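MaoC domain protein dehydratase (Chloroflexus aurantiacus, PDB 4E3E) catalyses the reversible dehydration of (2R,3S)-beta-methylmalyl-CoA to mesaconyl-CoA (2-methylfumaryl-CoA), a step of the glyoxylate assimilation cycle that regenerates acetyl-CoA. Local coordinates at residues F73-P78 with Y225-A229; A84-Y90 with I143-R149; T107-G113 with V125-G131. Numbering follows the deposited sequence.

Interaction 1 (F73-P78 with Y225-A229); sequences FGKTVP and YQNTA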
loop_
_atom_site.group_PDB
_atom_site.type_symbol
_atom_site.label_atom_id
_atom_site.label_comp_id
_atom_site.label_asym_id
_atom_site.label_seq_id
_atom_site.Cartn_x
_atom_site.Cartn_y
_atom_site.Cartn_z
ATOM N N PHE A 73 -9.319 -8.610 15.626
ATOM C CA PHE A 73 -10.159 -9.613 14.948
ATOM C C PHE A 73 -9.336 -10.576 14.101
ATOM O O PHE A 73 -9.495 -11.801 14.211
ATOM C CB PHE A 73 -11.238 -8.912 14.114
ATOM C CG PHE A 73 -12.212 -9.843 13.420
ATOM C CD1 PHE A 73 -11.857 -10.539 12.268
ATOM C CD2 PHE A 73 -13.529 -9.966 13.889
ATOM C CE1 PHE A 73 -12.788 -11.361 11.605
ATOM C CE2 PHE A 73 -14.451 -10.772 13.234
ATOM C CZ PHE A 73 -14.084 -11.479 12.088
ATOM N N GLY A 74 -8.460 -10.036 13.257
ATOM C CA GLY A 74 -7.621 -10.863 12.385
ATOM C C GLY A 74 -6.816 -11.936 13.111
ATOM O O GLY A 74 -6.732 -13.063 12.640
ATOM N N LYS A 75 -6.218 -11.586 14.251
ATOM C CA LYS A 75 -5.471 -12.551 15.064
ATOM C C LYS A 75 -6.296 -13.767 15.485
ATOM O O LYS A 75 -5.740 -14.857 15.676
ATOM C CB LYS A 75 -4.939 -11.912 16.352
ATOM C CG LYS A 75 -4.196 -10.617 16.170
ATOM C CD LYS A 75 -2.929 -10.858 15.418
ATOM C CE LYS A 75 -2.832 -9.968 14.193
ATOM N NZ LYS A 75 -1.645 -10.571 13.548
ATOM N N THR A 76 -7.603 -13.571 15.651
ATOM C CA THR A 76 -8.481 -14.630 16.165
ATOM C C THR A 76 -8.913 -15.560 15.043
ATOM O O THR A 76 -9.333 -16.700 15.296
ATOM C CB THR A 76 -9.766 -14.078 16.844
ATOM O OG1 THR A 76 -10.726 -13.647 15.852
ATOM C CG2 THR A 76 -9.444 -12.958 17.798
ATOM N N VAL A 77 -8.803 -15.078 13.808
ATOM C CA VAL A 77 -9.325 -15.841 12.650
ATOM C C VAL A 77 -8.771 -17.285 12.505
ATOM O O VAL A 77 -9.565 -18.233 12.328
ATOM C CB VAL A 77 -9.223 -15.032 11.341
ATOM C CG1 VAL A 77 -9.562 -15.898 10.119
ATOM C CG2 VAL A 77 -10.155 -13.822 11.409
ATOM N N PRO A 78 -7.430 -17.470 12.590
ATOM C CA PRO A 78 -6.895 -18.841 12.451
ATOM C C PRO A 78 -7.547 -19.859 13.406
ATOM O O PRO A 78 -7.823 -20.986 12.994
ATOM C CB PRO A 78 -5.401 -18.667 12.786
ATOM C CG PRO A 78 -5.108 -17.241 12.440
ATOM C CD PRO A 78 -6.347 -16.504 12.890
ATOM N N TYR A 225 -4.282 -6.967 8.068
ATOM C CA TYR A 225 -4.856 -7.472 9.314
ATOM C C TYR A 225 -4.318 -8.860 9.673
ATOM O O TYR A 225 -4.620 -9.377 10.763
ATOM C CB TYR A 225 -6.401 -7.500 9.241
ATOM C CG TYR A 225 -7.001 -6.186 8.750
ATOM C CD1 TYR A 225 -6.439 -4.943 9.131
ATOM C CD2 TYR A 225 -8.113 -6.185 7.923
ATOM C CE1 TYR A 225 -6.969 -3.744 8.665
ATOM C CE2 TYR A 225 -8.668 -4.996 7.460
ATOM C CZ TYR A 225 -8.092 -3.792 7.826
ATOM O OH TYR A 225 -8.638 -2.641 7.361
ATOM N N GLN A 226 -3.520 -9.449 8.770
ATOM C CA GLN A 226 -3.021 -10.834 8.929
ATOM C C GLN A 226 -4.221 -11.780 9.209
ATOM O O GLN A 226 -4.191 -12.679 10.057
ATOM C CB GLN A 226 -1.894 -10.877 9.971
ATOM C CG GLN A 226 -0.602 -10.216 9.452
ATOM C CD GLN A 226 0.344 -9.882 10.585
ATOM O OE1 GLN A 226 -0.074 -9.300 11.576
ATOM N NE2 GLN A 226 1.621 -10.281 10.461
ATOM N N ASN A 227 -5.295 -11.507 8.478
ATOM C CA ASN A 227 -6.542 -12.266 8.530
ATOM C C ASN A 227 -6.437 -13.270 7.389
ATOM O O ASN A 227 -6.206 -12.891 6.247
ATOM C CB ASN A 227 -7.735 -11.295 8.369
ATOM C CG ASN A 227 -9.096 -11.995 8.175
ATOM O OD1 ASN A 227 -9.186 -13.118 7.693
ATOM N ND2 ASN A 227 -10.169 -11.298 8.554
ATOM N N THR A 228 -6.566 -14.554 7.707
ATOM C CA THR A 228 -6.264 -15.605 6.736
ATOM C C THR A 228 -7.464 -16.313 6.136
ATOM O O THR A 228 -7.252 -17.308 5.452
ATOM C CB THR A 228 -5.434 -16.735 7.363
ATOM O OG1 THR A 228 -6.188 -17.320 8.437
ATOM C CG2 THR A 228 -4.098 -16.205 7.915
ATOM N N ALA A 229 -8.695 -15.870 6.426
ATOM C CA ALA A 229 -9.887 -16.610 5.979
ATOM C C ALA A 229 -9.823 -16.778 4.474
ATOM O O ALA A 229 -9.547 -15.830 3.753
ATOM C CB ALA A 229 -11.198 -15.927 6.415
HETATM O O HOH W 1 -3.011 -12.845 12.497
#

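Interaction 2 (A84-Y90 with I143-R149); sequences AIANLGY and IRWVMVR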
loop_
_atom_site.group_PDB
_atom_site.type_symbol
_atom_site.label_atom_id
_atom_site.label_comp_id
_atom_site.label_asym_id
_atom_site.label_seq_id
_atom_site.Cartn_x
_atom_site.Cartn_y
_atom_site.Cartn_z
ATOM N N ALA A 84 -15.413 -21.259 9.663
ATOM C CA ALA A 84 -16.735 -20.653 9.855
ATOM C C ALA A 84 -17.477 -20.449 8.541
ATOM O O ALA A 84 -16.860 -20.185 7.507
ATOM C CB ALA A 84 -16.614 -19.327 10.603
ATOM N N ILE A 85 -18.805 -20.577 8.596
ATOM C CA ILE A 85 -19.693 -20.246 7.470
ATOM C C ILE A 85 -19.966 -18.735 7.460
ATOM O O ILE A 85 -19.973 -18.115 6.403
ATOM C CB ILE A 85 -21.048 -21.005 7.541
ATOM C CG1 ILE A 85 -20.844 -22.526 7.668
ATOM C CG2 ILE A 85 -21.956 -20.669 6.348
ATOM C CD1 ILE A 85 -20.388 -23.219 6.403
ATOM N N ALA A 86 -20.183 -18.152 8.640
ATOM C CA ALA A 86 -20.494 -16.730 8.756
ATOM C C ALA A 86 -20.236 -16.232 10.164
ATOM O O ALA A 86 -20.302 -16.997 11.128
ATOM C CB ALA A 86 -21.947 -16.460 8.372
ATOM N N ASN A 87 -19.929 -14.944 10.276
ATOM C CA ASN A 87 -19.988 -14.275 11.558
ATOM C C ASN A 87 -21.433 -13.867 11.771
ATOM O O ASN A 87 -22.082 -13.349 10.861
ATOM C CB ASN A 87 -19.107 -13.046 11.586
ATOM C CG ASN A 87 -18.857 -12.554 13.006
ATOM O OD1 ASN A 87 -18.024 -13.112 13.727
ATOM N ND2 ASN A 87 -19.589 -11.518 13.421
ATOM N N LEU A 88 -21.950 -14.111 12.965
ATOM C CA LEU A 88 -23.373 -13.891 13.198
ATOM C C LEU A 88 -23.704 -12.584 13.924
ATOM O O LEU A 88 -24.792 -12.048 13.752
ATOM C CB LEU A 88 -24.015 -15.111 13.875
ATOM C CG LEU A 88 -24.012 -16.396 13.036
ATOM C CD1 LEU A 88 -24.528 -17.555 13.877
ATOM C CD2 LEU A 88 -24.841 -16.238 11.761
ATOM N N GLY A 89 -22.765 -12.061 14.709
ATOM C CA GLY A 89 -22.978 -10.792 15.409
ATOM C C GLY A 89 -21.796 -10.406 16.271
ATOM O O GLY A 89 -20.838 -11.181 16.407
ATOM N N TYR A 90 -21.869 -9.199 16.834
ATOM C CA TYR A 90 -20.884 -8.670 17.781
ATOM C C TYR A 90 -21.699 -8.080 18.922
ATOM O O TYR A 90 -22.870 -7.718 18.728
ATOM C CB TYR A 90 -20.055 -7.528 17.156
ATOM C CG TYR A 90 -19.421 -7.825 15.815
ATOM C CD1 TYR A 90 -20.132 -7.632 14.636
ATOM C CD2 TYR A 90 -18.103 -8.268 15.729
ATOM C CE1 TYR A 90 -19.562 -7.890 13.400
ATOM C CE2 TYR A 90 -17.512 -8.528 14.490
ATOM C CZ TYR A 90 -18.247 -8.334 13.334
ATOM O OH TYR A 90 -17.680 -8.591 12.103
ATOM N N ILE A 143 -17.511 -9.378 22.142
ATOM C CA ILE A 143 -18.038 -10.713 21.973
ATOM C C ILE A 143 -18.440 -10.834 20.518
ATOM O O ILE A 143 -18.988 -9.899 19.937
ATOM C CB ILE A 143 -19.263 -10.946 22.884
ATOM C CG1 ILE A 143 -18.831 -10.986 24.357
ATOM C CG2 ILE A 143 -20.018 -12.213 22.493
ATOM C CD1 ILE A 143 -19.971 -10.718 25.310
ATOM N N ARG A 144 -18.141 -11.969 19.905
ATOM C CA ARG A 144 -18.691 -12.246 18.597
ATOM C C ARG A 144 -19.123 -13.694 18.579
ATOM O O ARG A 144 -18.653 -14.504 19.396
ATOM C CB ARG A 144 -17.697 -11.903 17.461
ATOM C CG ARG A 144 -16.605 -12.927 17.152
ATOM C CD ARG A 144 -15.845 -12.491 15.909
ATOM N NE ARG A 144 -14.605 -13.226 15.642
ATOM C CZ ARG A 144 -14.397 -13.991 14.569
ATOM N NH1 ARG A 144 -15.356 -14.163 13.645
ATOM N NH2 ARG A 144 -13.216 -14.587 14.410
ATOM N N TRP A 145 -20.036 -14.017 17.673
ATOM C CA TRP A 145 -20.435 -15.401 17.496
ATOM C C TRP A 145 -20.451 -15.751 16.049
ATOM O O TRP A 145 -20.763 -14.913 15.203
ATOM C CB TRP A 145 -21.729 -15.756 18.245
ATOM C CG TRP A 145 -22.950 -14.918 17.937
ATOM C CD1 TRP A 145 -24.065 -15.296 17.200
ATOM C CD2 TRP A 145 -23.242 -13.546 18.392
ATOM N NE1 TRP A 145 -24.994 -14.284 17.151
ATOM C CE2 TRP A 145 -24.567 -13.207 17.843
ATOM C CE3 TRP A 145 -22.565 -12.598 19.164
ATOM C CZ2 TRP A 145 -25.160 -11.968 18.058
ATOM C CZ3 TRP A 145 -23.174 -11.351 19.378
ATOM C CH2 TRP A 145 -24.440 -11.046 18.836
ATOM N N VAL A 146 -20.049 -16.986 15.764
ATOM C CA VAL A 146 -19.790 -17.463 14.406
ATOM C C VAL A 146 -20.435 -18.828 14.202
ATOM O O VAL A 146 -20.507 -19.638 15.128
ATOM C CB VAL A 146 -18.270 -17.582 14.098
ATOM C CG1 VAL A 146 -17.641 -16.214 13.950
ATOM C CG2 VAL A 146 -17.533 -18.314 15.203
HETATM N N MSE A 147 -20.893 -19.079 12.985
HETATM C CA MSE A 147 -21.421 -20.386 12.635
HETATM C C MSE A 147 -20.264 -21.151 12.066
HETATM O O MSE A 147 -19.692 -20.749 11.050
HETATM C CB MSE A 147 -22.503 -20.207 11.591
HETATM C CG MSE A 147 -23.085 -21.591 11.335
HETATM SE SE MSE A 147 -24.534 -21.358 10.048
HETATM C CE MSE A 147 -25.981 -20.872 11.306
ATOM N N VAL A 148 -19.897 -22.248 12.727
ATOM C CA VAL A 148 -18.718 -23.034 12.343
ATOM C C VAL A 148 -19.095 -24.440 11.882
ATOM O O VAL A 148 -19.969 -25.090 12.476
ATOM C CB VAL A 148 -17.694 -23.128 13.500
ATOM C CG1 VAL A 148 -16.409 -23.823 13.051
ATOM C CG2 VAL A 148 -17.382 -21.744 14.037
ATOM N N ARG A 149 -18.424 -24.901 10.829
ATOM C CA ARG A 149 -18.588 -26.260 10.338
ATOM C C ARG A 149 -18.189 -27.296 11.378
ATOM O O ARG A 149 -17.220 -27.119 12.126
ATOM C CB ARG A 149 -17.714 -26.497 9.109
ATOM C CG ARG A 149 -18.139 -25.771 7.855
ATOM C CD ARG A 149 -17.233 -26.176 6.704
ATOM N NE ARG A 149 -17.425 -25.303 5.553
ATOM C CZ ARG A 149 -16.709 -24.210 5.302
ATOM N NH1 ARG A 149 -15.719 -23.835 6.107
ATOM N NH2 ARG A 149 -16.979 -23.488 4.230
#

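Interaction 3 (T107-G113 with V125-G131); sequences TTSKVIG and VYVHSVG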
loop_
_atom_site.group_PDB
_atom_site.type_symbol
_atom_site.label_atom_id
_atom_site.label_comp_id
_atom_site.label_asym_id
_atom_site.label_seq_id
_atom_site.Cartn_x
_atom_site.Cartn_y
_atom_site.Cartn_z
ATOM N N THR A 107 -3.775 -10.915 21.267
ATOM C CA THR A 107 -5.186 -11.230 21.433
ATOM C C THR A 107 -5.368 -12.618 22.053
ATOM O O THR A 107 -4.603 -13.556 21.781
ATOM C CB THR A 107 -5.942 -11.092 20.092
ATOM O OG1 THR A 107 -5.688 -9.791 19.546
ATOM C CG2 THR A 107 -7.470 -11.239 20.295
ATOM N N THR A 108 -6.365 -12.734 22.920
ATOM C CA THR A 108 -6.772 -14.034 23.440
ATOM C C THR A 108 -8.271 -14.085 23.315
ATOM O O THR A 108 -8.927 -13.041 23.372
ATOM C CB THR A 108 -6.395 -14.213 24.917
ATOM O OG1 THR A 108 -7.134 -13.271 25.690
ATOM C CG2 THR A 108 -4.906 -13.975 25.136
ATOM N N SER A 109 -8.808 -15.287 23.125
ATOM C CA SER A 109 -10.253 -15.506 23.062
ATOM C C SER A 109 -10.682 -16.585 24.052
ATOM O O SER A 109 -9.983 -17.592 24.235
ATOM C CB SER A 109 -10.696 -15.922 21.652
ATOM O OG SER A 109 -10.495 -14.862 20.737
ATOM N N LYS A 110 -11.836 -16.372 24.678
ATOM C CA LYS A 110 -12.437 -17.364 25.551
ATOM C C LYS A 110 -13.778 -17.824 24.981
ATOM O O LYS A 110 -14.576 -17.008 24.550
ATOM C CB LYS A 110 -12.652 -16.774 26.934
ATOM C CG LYS A 110 -13.166 -17.777 27.950
ATOM C CD LYS A 110 -13.335 -17.077 29.285
ATOM C CE LYS A 110 -12.961 -17.992 30.395
ATOM N NZ LYS A 110 -14.148 -18.410 31.194
ATOM N N VAL A 111 -14.019 -19.132 24.980
ATOM C CA VAL A 111 -15.312 -19.659 24.561
ATOM C C VAL A 111 -16.314 -19.483 25.705
ATOM O O VAL A 111 -16.111 -20.006 26.813
ATOM C CB VAL A 111 -15.224 -21.136 24.134
ATOM C CG1 VAL A 111 -16.591 -21.654 23.705
ATOM C CG2 VAL A 111 -14.213 -21.301 23.011
ATOM N N ILE A 112 -17.377 -18.728 25.433
ATOM C CA ILE A 112 -18.392 -18.415 26.439
ATOM C C ILE A 112 -19.761 -18.946 26.039
ATOM O O ILE A 112 -20.741 -18.746 26.751
ATOM C CB ILE A 112 -18.491 -16.893 26.714
ATOM C CG1 ILE A 112 -18.920 -16.122 25.445
ATOM C CG2 ILE A 112 -17.188 -16.371 27.312
ATOM C CD1 ILE A 112 -19.369 -14.691 25.703
ATOM N N GLY A 113 -19.830 -19.616 24.892
ATOM C CA GLY A 113 -21.088 -20.177 24.428
ATOM C C GLY A 113 -20.926 -21.161 23.294
ATOM O O GLY A 113 -20.042 -21.002 22.451
ATOM N N VAL A 125 -20.561 -20.758 17.945
ATOM C CA VAL A 125 -19.626 -20.575 19.064
ATOM C C VAL A 125 -19.545 -19.091 19.402
ATOM O O VAL A 125 -19.427 -18.246 18.509
ATOM C CB VAL A 125 -18.245 -21.226 18.771
ATOM C CG1 VAL A 125 -17.770 -20.903 17.372
ATOM C CG2 VAL A 125 -17.169 -20.853 19.805
ATOM N N TYR A 126 -19.671 -18.787 20.691
ATOM C CA TYR A 126 -19.588 -17.422 21.200
ATOM C C TYR A 126 -18.231 -17.303 21.826
ATOM O O TYR A 126 -17.850 -18.161 22.637
ATOM C CB TYR A 126 -20.650 -17.162 22.279
ATOM C CG TYR A 126 -22.064 -17.242 21.763
ATOM C CD1 TYR A 126 -22.662 -18.475 21.506
ATOM C CD2 TYR A 126 -22.806 -16.089 21.529
ATOM C CE1 TYR A 126 -23.961 -18.557 21.027
ATOM C CE2 TYR A 126 -24.115 -16.161 21.051
ATOM C CZ TYR A 126 -24.679 -17.397 20.800
ATOM O OH TYR A 126 -25.962 -17.485 20.321
ATOM N N VAL A 127 -17.502 -16.249 21.449
ATOM C CA VAL A 127 -16.185 -15.963 22.031
ATOM C C VAL A 127 -16.097 -14.556 22.617
ATOM O O VAL A 127 -16.706 -13.618 22.099
ATOM C CB VAL A 127 -15.029 -16.174 21.015
ATOM C CG1 VAL A 127 -14.953 -17.636 20.575
ATOM C CG2 VAL A 127 -15.152 -15.232 19.816
ATOM N N HIS A 128 -15.351 -14.421 23.711
ATOM C CA HIS A 128 -14.978 -13.126 24.232
ATOM C C HIS A 128 -13.538 -12.932 23.844
ATOM O O HIS A 128 -12.663 -13.637 24.352
ATOM C CB HIS A 128 -15.158 -13.104 25.751
ATOM C CG HIS A 128 -14.820 -11.774 26.405
ATOM N ND1 HIS A 128 -14.205 -11.695 27.600
ATOM C CD2 HIS A 128 -15.041 -10.466 25.995
ATOM C CE1 HIS A 128 -14.040 -10.403 27.943
ATOM N NE2 HIS A 128 -14.557 -9.650 26.963
ATOM N N SER A 129 -13.279 -12.007 22.917
ATOM C CA SER A 129 -11.900 -11.700 22.475
ATOM C C SER A 129 -11.378 -10.414 23.117
ATOM O O SER A 129 -12.094 -9.406 23.196
ATOM C CB SER A 129 -11.825 -11.582 20.954
ATOM O OG SER A 129 -12.141 -12.809 20.341
ATOM N N VAL A 130 -10.127 -10.455 23.568
ATOM C CA VAL A 130 -9.526 -9.351 24.314
ATOM C C VAL A 130 -8.158 -9.026 23.707
ATOM O O VAL A 130 -7.296 -9.913 23.578
ATOM C CB VAL A 130 -9.388 -9.730 25.799
ATOM C CG1 VAL A 130 -8.681 -8.626 26.603
ATOM C CG2 VAL A 130 -10.764 -10.047 26.399
ATOM N N GLY A 131 -7.971 -7.768 23.304
ATOM C CA GLY A 131 -6.689 -7.312 22.763
ATOM C C GLY A 131 -6.035 -6.443 23.805
ATOM O O GLY A 131 -6.696 -5.571 24.348
HETATM O O HOH W 2 -5.432 -10.563 25.428
HETATM O O HOH W 3 -10.042 -13.685 26.123
#

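Interaction 1 (F73-P78 with Y225-A229)
The long helix 65-80, the "sausage" of the first hot-dog fold, is met here by the loop that follows helix 215-224. Tyr225 brings its backbone against the helix, its O lying 3.7 Å from Gly74 CA. A side chain on Gly74 would collide with that carbonyl, so the bare residue lets the loop come close; the Tyr225 ring leads away, and its OH bonds to Tyr40. At Gln226 positive phi ends helix 215-224 in a Schellman motif. Gln226 OE1 accepts a hydrogen bond from Lys75 NZ (2.8 Å), and water 1 joins the same NZ (2.9 Å) to Gln226 O (2.7 Å). Lys75 NZ also reaches Thr24 O, while Gln226 NE2 bonds to Ser48 and Ser42 of the second subunit, placing this polar cluster beside the dimer contact. Asn227 then passes Gly74 at the shortest CA-CA distance, 4.2 Å, and its ND2 lies 4.0 Å from Phe73 CE1 at the ring edge. Thr228 lies beside the next turn of the helix, its OG1 4.1 Å from Pro78 CG. Ala229 completes an Asx turn, its N donating to Asn227 OD1 (3.1 Å), and rests its CB 4.0 Å from Val77 CG1.

Interaction 2 (A84-Y90 with I143-R149)
Two adjacent antiparallel strands of the hot-dog sheet, 84-95 and 138-149, pair here, and two classic beta bulges interrupt their ladder. Ile85 and Ala86 both face Met147, a selenomethionine: Ile85 N donates to Met147 O (2.6 Å), and Met147 N to Ala86 O (2.9 Å). The pattern recurs three residues further along strand 84-95, where Leu88 and Gly89 face Trp145 through Leu88 N to Trp145 O (2.7 Å) and Trp145 N to Gly89 O (3.2 Å). Each bulge puts an extra residue on strand 84-95, whose Ile85 to Leu88 probably bind substrate, as in related enzymes. Val146, Arg144 and Tyr90 share the face turned to helix 65-80, where Phe73 and Ile80 pack on them. There Arg144 NH1 donates to Asn87 OD1 (2.9 Å), while its NH2 bonds to Thr76 and Ser81. On the face bearing Met147, Leu88 CD1 lies 4.0 Å from Met147 CB. Trp145 folds back over the second bulge, stacked also with Tyr126, and Gly89 CA makes a CH-pi contact 3.6 Å from the centroid of the Trp145 six-membered ring.

Interaction 3 (T107-G113 with V125-G131)
Val111, Val125 and Val127 form the apolar centre of this beta hairpin pairing, with Val111 CG1 4.0 Å from Val125 CG2 and Val111 CG2 4.5 Å from Val127 CG1. Beside them a classic bulge sets Ile112 and Gly113 opposite Tyr126: Ile112 N donates to Tyr126 O (2.9 Å), Tyr126 N to Gly113 O (2.9 Å), and Ile112 CG1 packs 3.8 Å from Tyr126 CB. Further along, the ladder is regular, with paired backbone bonds between Lys110 and His128 and between Thr108 and Val130. Ser109 OG and Ser129 OG share a 2.7 Å hydrogen bond on the same face as the valines; Ser109 OG also bonds to His22. At the polar edge, water 2 links Thr108 OG1 (3.2 Å) with Val130 O (2.7 Å), and water 3 links Thr108 OG1 (3.0 Å) with His128 O (3.2 Å). Strand 19-27 continues the sheet beyond Thr107 and Ser109, strand 138-149 continues it beyond Val125 and Val127, and Thr76 of helix 65-80 packs on Thr107, Ser109 and Ser129.

In the fold
Interactions 2 and 3 and the helix of interaction 1 belong to the N-terminal hot-dog unit; the three contact centres lie 12 to 14 Å apart. Along the chain, helix 65-80 comes first, then strands 84-95, 104-116, 122-132 and 138-149; the loop 225-229 returns much later. Interactions 2 and 3 share one antiparallel sheet, joined where Val127 N meets Arg144 O (2.9 Å) and Val125 N meets Val146 O (3.0 Å). The helix packs on this sheet: Thr76 reaches Arg144 through OG1 and Thr107 through CG2, and Phe73 CE2 lies 4.3 Å from OD1 of Asn87, of the probable substrate site. The returning loop links this unit to the later part of the chain.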